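Local coordinates for phosphoheptose isomerase (Neisseria gonorrhoeae, PDB 5I01), which probably catalyses the zinc-dependent isomerisation of sedoheptulose 7-phosphate to D-glycero-D-manno-heptose 7-phosphate, the first step of glycero-manno-heptose biosynthesis, at residues A[13-27]-A[169-182]. The protein carries 1 engineered substitution. Sequence-based numbering, arbitrary orientation.
Sequences HFAESIRAKQEAEKI and PHPRTARIQENHIL. With ZN (zinc ion), chain H.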
# COMPACT_ATOMS: atom_id res chain seq x y z
N HIS A 13 22.80 -0.44 -21.34
CA HIS A 13 22.27 -0.49 -19.96
C HIS A 13 22.99 -1.49 -19.06
O HIS A 13 23.40 -1.12 -17.96
CB HIS A 13 20.79 -0.81 -19.95
CG HIS A 13 19.92 0.38 -20.15
ND1 HIS A 13 19.41 1.10 -19.10
CD2 HIS A 13 19.48 0.99 -21.27
CE1 HIS A 13 18.68 2.10 -19.56
NE2 HIS A 13 18.71 2.05 -20.88
N PHE A 14 23.12 -2.73 -19.53
CA PHE A 14 23.93 -3.76 -18.85
C PHE A 14 25.38 -3.31 -18.60
O PHE A 14 25.88 -3.41 -17.47
CB PHE A 14 23.95 -5.07 -19.67
CG PHE A 14 22.76 -5.96 -19.45
CD1 PHE A 14 22.72 -6.82 -18.36
CD2 PHE A 14 21.70 -5.96 -20.34
CE1 PHE A 14 21.63 -7.65 -18.15
CE2 PHE A 14 20.60 -6.79 -20.14
CZ PHE A 14 20.57 -7.64 -19.05
N ALA A 15 26.04 -2.84 -19.65
CA ALA A 15 27.44 -2.41 -19.54
C ALA A 15 27.58 -1.27 -18.55
O ALA A 15 28.45 -1.31 -17.67
CB ALA A 15 28.02 -2.02 -20.90
N GLU A 16 26.70 -0.28 -18.66
CA GLU A 16 26.69 0.83 -17.72
C GLU A 16 26.45 0.35 -16.28
O GLU A 16 27.12 0.83 -15.36
CB GLU A 16 25.66 1.90 -18.11
CG GLU A 16 25.89 3.25 -17.43
CD GLU A 16 24.78 4.26 -17.65
OE1 GLU A 16 23.61 3.85 -17.71
OE2 GLU A 16 25.08 5.48 -17.72
N SER A 17 25.52 -0.59 -16.10
CA SER A 17 25.21 -1.14 -14.76
C SER A 17 26.37 -1.94 -14.18
O SER A 17 26.65 -1.84 -12.99
CB SER A 17 23.95 -2.02 -14.80
OG SER A 17 23.52 -2.35 -13.48
N ILE A 18 27.04 -2.72 -15.02
CA ILE A 18 28.29 -3.38 -14.61
C ILE A 18 29.35 -2.35 -14.20
O ILE A 18 29.87 -2.44 -13.08
CB ILE A 18 28.81 -4.34 -15.72
CG1 ILE A 18 27.89 -5.57 -15.82
CG2 ILE A 18 30.24 -4.80 -15.43
CD1 ILE A 18 27.91 -6.25 -17.17
N ARG A 19 29.64 -1.37 -15.06
CA ARG A 19 30.63 -0.31 -14.74
C ARG A 19 30.33 0.37 -13.41
O ARG A 19 31.24 0.56 -12.60
CB ARG A 19 30.67 0.79 -15.82
CG ARG A 19 31.32 0.38 -17.14
CD ARG A 19 31.85 1.58 -17.89
NE ARG A 19 30.85 2.63 -18.11
CZ ARG A 19 29.87 2.60 -19.02
NH1 ARG A 19 29.69 1.55 -19.83
NH2 ARG A 19 29.06 3.65 -19.12
N ALA A 20 29.06 0.71 -13.19
CA ALA A 20 28.61 1.37 -11.96
C ALA A 20 28.88 0.56 -10.71
O ALA A 20 29.26 1.12 -9.68
CB ALA A 20 27.14 1.72 -12.04
N LYS A 21 28.70 -0.75 -10.80
CA LYS A 21 28.93 -1.63 -9.66
C LYS A 21 30.40 -1.92 -9.40
O LYS A 21 30.79 -2.08 -8.26
CB LYS A 21 28.14 -2.94 -9.81
CG LYS A 21 26.66 -2.78 -9.47
CD LYS A 21 25.96 -4.12 -9.38
CE LYS A 21 24.55 -3.97 -8.83
NZ LYS A 21 23.72 -3.01 -9.62
N GLN A 22 31.21 -1.96 -10.45
CA GLN A 22 32.66 -2.09 -10.30
C GLN A 22 33.30 -0.90 -9.54
O GLN A 22 34.25 -1.09 -8.78
CB GLN A 22 33.33 -2.31 -11.66
CG GLN A 22 33.03 -3.68 -12.24
CD GLN A 22 33.56 -3.89 -13.65
OE1 GLN A 22 33.47 -3.01 -14.51
NE2 GLN A 22 34.12 -5.07 -13.90
N GLU A 23 32.77 0.30 -9.74
CA GLU A 23 33.26 1.50 -9.05
C GLU A 23 32.80 1.56 -7.60
O GLU A 23 33.59 1.85 -6.71
CB GLU A 23 32.82 2.78 -9.78
CG GLU A 23 33.37 2.91 -11.20
CD GLU A 23 34.90 2.98 -11.26
OE1 GLU A 23 35.52 3.60 -10.37
OE2 GLU A 23 35.46 2.41 -12.23
N ALA A 24 31.52 1.31 -7.37
CA ALA A 24 30.98 1.26 -6.00
C ALA A 24 31.66 0.18 -5.15
O ALA A 24 31.79 0.35 -3.95
CB ALA A 24 29.47 1.04 -6.02
N GLU A 25 32.07 -0.92 -5.79
CA GLU A 25 32.86 -1.99 -5.17
C GLU A 25 34.16 -1.48 -4.53
O GLU A 25 34.59 -2.00 -3.51
CB GLU A 25 33.18 -3.05 -6.24
CG GLU A 25 33.86 -4.34 -5.80
CD GLU A 25 34.26 -5.22 -6.99
OE1 GLU A 25 34.77 -4.68 -8.01
OE2 GLU A 25 34.08 -6.46 -6.93
N LYS A 26 34.78 -0.47 -5.14
CA LYS A 26 36.02 0.11 -4.60
C LYS A 26 35.82 0.93 -3.32
O LYS A 26 36.70 0.94 -2.46
CB LYS A 26 36.73 0.96 -5.67
CG LYS A 26 37.21 0.15 -6.86
CD LYS A 26 37.87 0.99 -7.94
CE LYS A 26 38.22 0.11 -9.14
NZ LYS A 26 39.08 0.77 -10.17
N ILE A 27 34.68 1.60 -3.18
CA ILE A 27 34.50 2.61 -2.12
C ILE A 27 33.31 2.43 -1.14
O ILE A 27 33.16 3.24 -0.23
CB ILE A 27 34.44 4.02 -2.74
CG1 ILE A 27 33.20 4.20 -3.65
CG2 ILE A 27 35.71 4.30 -3.54
CD1 ILE A 27 32.61 5.59 -3.61
N PRO A 169 28.43 6.81 -6.26
CA PRO A 169 28.97 7.92 -7.05
C PRO A 169 28.65 7.73 -8.54
O PRO A 169 29.47 7.23 -9.30
CB PRO A 169 30.47 7.84 -6.76
CG PRO A 169 30.72 6.38 -6.61
CD PRO A 169 29.47 5.80 -5.99
N HIS A 170 27.43 8.09 -8.92
CA HIS A 170 26.98 7.94 -10.30
C HIS A 170 25.92 8.98 -10.62
O HIS A 170 25.14 9.34 -9.75
CB HIS A 170 26.44 6.52 -10.55
CG HIS A 170 26.49 6.12 -11.99
ND1 HIS A 170 25.46 6.39 -12.86
CD2 HIS A 170 27.46 5.54 -12.73
CE1 HIS A 170 25.79 5.98 -14.07
NE2 HIS A 170 26.99 5.44 -14.01
N PRO A 171 25.90 9.50 -11.86
CA PRO A 171 24.90 10.51 -12.22
C PRO A 171 23.46 10.01 -12.42
O PRO A 171 22.50 10.68 -12.04
CB PRO A 171 25.43 11.08 -13.55
CG PRO A 171 26.28 10.00 -14.11
CD PRO A 171 26.94 9.40 -12.91
N ARG A 172 23.31 8.87 -13.08
CA ARG A 172 21.99 8.35 -13.48
C ARG A 172 21.19 7.62 -12.37
O ARG A 172 21.64 6.64 -11.76
CB ARG A 172 22.16 7.47 -14.72
CG ARG A 172 20.93 7.39 -15.60
CD ARG A 172 21.25 6.72 -16.92
NE ARG A 172 20.06 6.35 -17.68
CZ ARG A 172 20.06 5.85 -18.92
NH1 ARG A 172 21.20 5.66 -19.57
NH2 ARG A 172 18.91 5.55 -19.51
N THR A 173 19.98 8.14 -12.14
CA THR A 173 19.00 7.61 -11.19
C THR A 173 18.80 6.09 -11.24
O THR A 173 18.85 5.42 -10.22
CB THR A 173 17.65 8.29 -11.45
OG1 THR A 173 17.86 9.71 -11.52
CG2 THR A 173 16.62 7.97 -10.35
N ALA A 174 18.56 5.56 -12.45
CA ALA A 174 18.39 4.13 -12.65
C ALA A 174 19.58 3.32 -12.13
O ALA A 174 19.39 2.32 -11.45
CB ALA A 174 18.14 3.84 -14.13
N ARG A 175 20.81 3.76 -12.40
CA ARG A 175 22.00 3.06 -11.90
C ARG A 175 22.13 3.16 -10.37
O ARG A 175 22.60 2.23 -9.72
CB ARG A 175 23.26 3.61 -12.55
CG ARG A 175 23.28 3.51 -14.07
CD ARG A 175 23.38 2.08 -14.55
NE ARG A 175 22.09 1.43 -14.70
CZ ARG A 175 21.25 1.60 -15.73
NH1 ARG A 175 20.10 0.92 -15.75
NH2 ARG A 175 21.52 2.43 -16.72
N ILE A 176 21.71 4.29 -9.81
CA ILE A 176 21.76 4.50 -8.36
C ILE A 176 20.79 3.56 -7.63
O ILE A 176 21.18 2.91 -6.67
CB ILE A 176 21.49 5.97 -7.99
CG1 ILE A 176 22.59 6.87 -8.56
CG2 ILE A 176 21.43 6.15 -6.48
CD1 ILE A 176 22.14 8.28 -8.84
N GLN A 177 19.54 3.48 -8.10
CA GLN A 177 18.55 2.54 -7.54
C GLN A 177 19.07 1.10 -7.55
O GLN A 177 18.96 0.40 -6.56
CB GLN A 177 17.21 2.60 -8.29
CG GLN A 177 16.32 3.77 -7.87
CD GLN A 177 15.23 4.14 -8.89
OE1 GLN A 177 15.02 3.47 -9.92
NE2 GLN A 177 14.53 5.24 -8.61
N GLU A 178 19.67 0.69 -8.66
CA GLU A 178 20.18 -0.68 -8.83
C GLU A 178 21.31 -1.02 -7.86
O GLU A 178 21.38 -2.15 -7.38
CB GLU A 178 20.64 -0.91 -10.26
CG GLU A 178 19.50 -0.90 -11.26
CD GLU A 178 19.94 -0.61 -12.69
OE1 GLU A 178 21.16 -0.67 -12.98
OE2 GLU A 178 19.05 -0.31 -13.53
N ASN A 179 22.19 -0.05 -7.60
CA ASN A 179 23.22 -0.18 -6.56
C ASN A 179 22.60 -0.17 -5.15
O ASN A 179 23.07 -0.88 -4.26
CB ASN A 179 24.30 0.92 -6.69
CG ASN A 179 25.27 0.66 -7.82
OD1 ASN A 179 26.46 0.40 -7.59
ND2 ASN A 179 24.78 0.71 -9.04
N HIS A 180 21.57 0.64 -4.93
CA HIS A 180 20.90 0.69 -3.64
C HIS A 180 20.35 -0.68 -3.21
O HIS A 180 20.50 -1.06 -2.03
CB HIS A 180 19.77 1.73 -3.64
CG HIS A 180 20.23 3.14 -3.49
ND1 HIS A 180 19.39 4.22 -3.65
CD2 HIS A 180 21.44 3.66 -3.17
CE1 HIS A 180 20.06 5.34 -3.44
NE2 HIS A 180 21.31 5.02 -3.16
N ILE A 181 19.73 -1.40 -4.13
CA ILE A 181 19.13 -2.69 -3.79
C ILE A 181 20.20 -3.75 -3.52
O ILE A 181 20.02 -4.59 -2.65
CB ILE A 181 18.06 -3.17 -4.82
CG1 ILE A 181 17.19 -4.26 -4.22
CG2 ILE A 181 18.67 -3.65 -6.13
CD1 ILE A 181 16.33 -3.77 -3.06
N LEU A 182 21.31 -3.70 -4.26
CA LEU A 182 22.48 -4.51 -3.95
C LEU A 182 22.96 -4.22 -2.52
O LEU A 182 23.15 -5.15 -1.74
CB LEU A 182 23.62 -4.25 -4.97
CG LEU A 182 25.02 -4.81 -4.64
CD1 LEU A 182 24.96 -6.31 -4.40
CD2 LEU A 182 26.01 -4.49 -5.73
ZN ZN H . 13.62 3.18 -11.32
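Arg175 enters the surface of helix 13-27 as a knob among His13, Glu16, Ser17 and Ala20. Its NH2 donates to Glu16 OE1 at 2.7 Å, in the guanidinium plane and nearly along the C-O axis of the acceptor. This bond is part of a salt bridge. A weak hydrogen bond runs from Arg175 NH1 to the edge of the His13 ring at ND1. The ring and the guanidinium stand nearly perpendicular. Arg175 is bent at chi2 (-69°) and chi3 (89°), which turns the guanidinium toward Glu178, one turn later in its own helix. There it binds side-on: NE meets Glu178 OE1 at 2.9 Å, and NH1 meets Glu178 OE2 at 2.7 Å. Two carboxylates thus fix the rotation of the guanidinium. Ser17 OG donates to Glu178 OE1 at 2.9 Å, from the face opposite Arg175 NE. Arg172 extends across Glu16 and adds a longer salt bridge, NH1 to OE1 at 3.5 Å.

Farther along, Asn179 ND2 hydrogen-bonds to Arg175 O at 2.7 Å. This holds the amide beside Ala20 and Lys21, with OD1 against Ala24 CB. Lys21 runs past Asn179 in the opposite direction. Its CE packs on Leu182 CD2, and its bend at chi4 brings NZ to a weak hydrogen bond with Glu178 O. Ile27 CD1 touches Pro169 CG at 3.6 Å, an apolar contact at the far end.

The second subunit continues the network: its His185 hydrogen-bonds to Glu178 OE2, and its Asp189 to His13 NE2. Gln177, next to Glu178, completes a zinc site with His63, Glu67 and His185 of that subunit. Segments 13-27 and 173-182 cross at -54°. The contact joins the N-terminal helix to the helix after the last strand of the SIS-fold sheet, beside the intersubunit zinc site of GmhA.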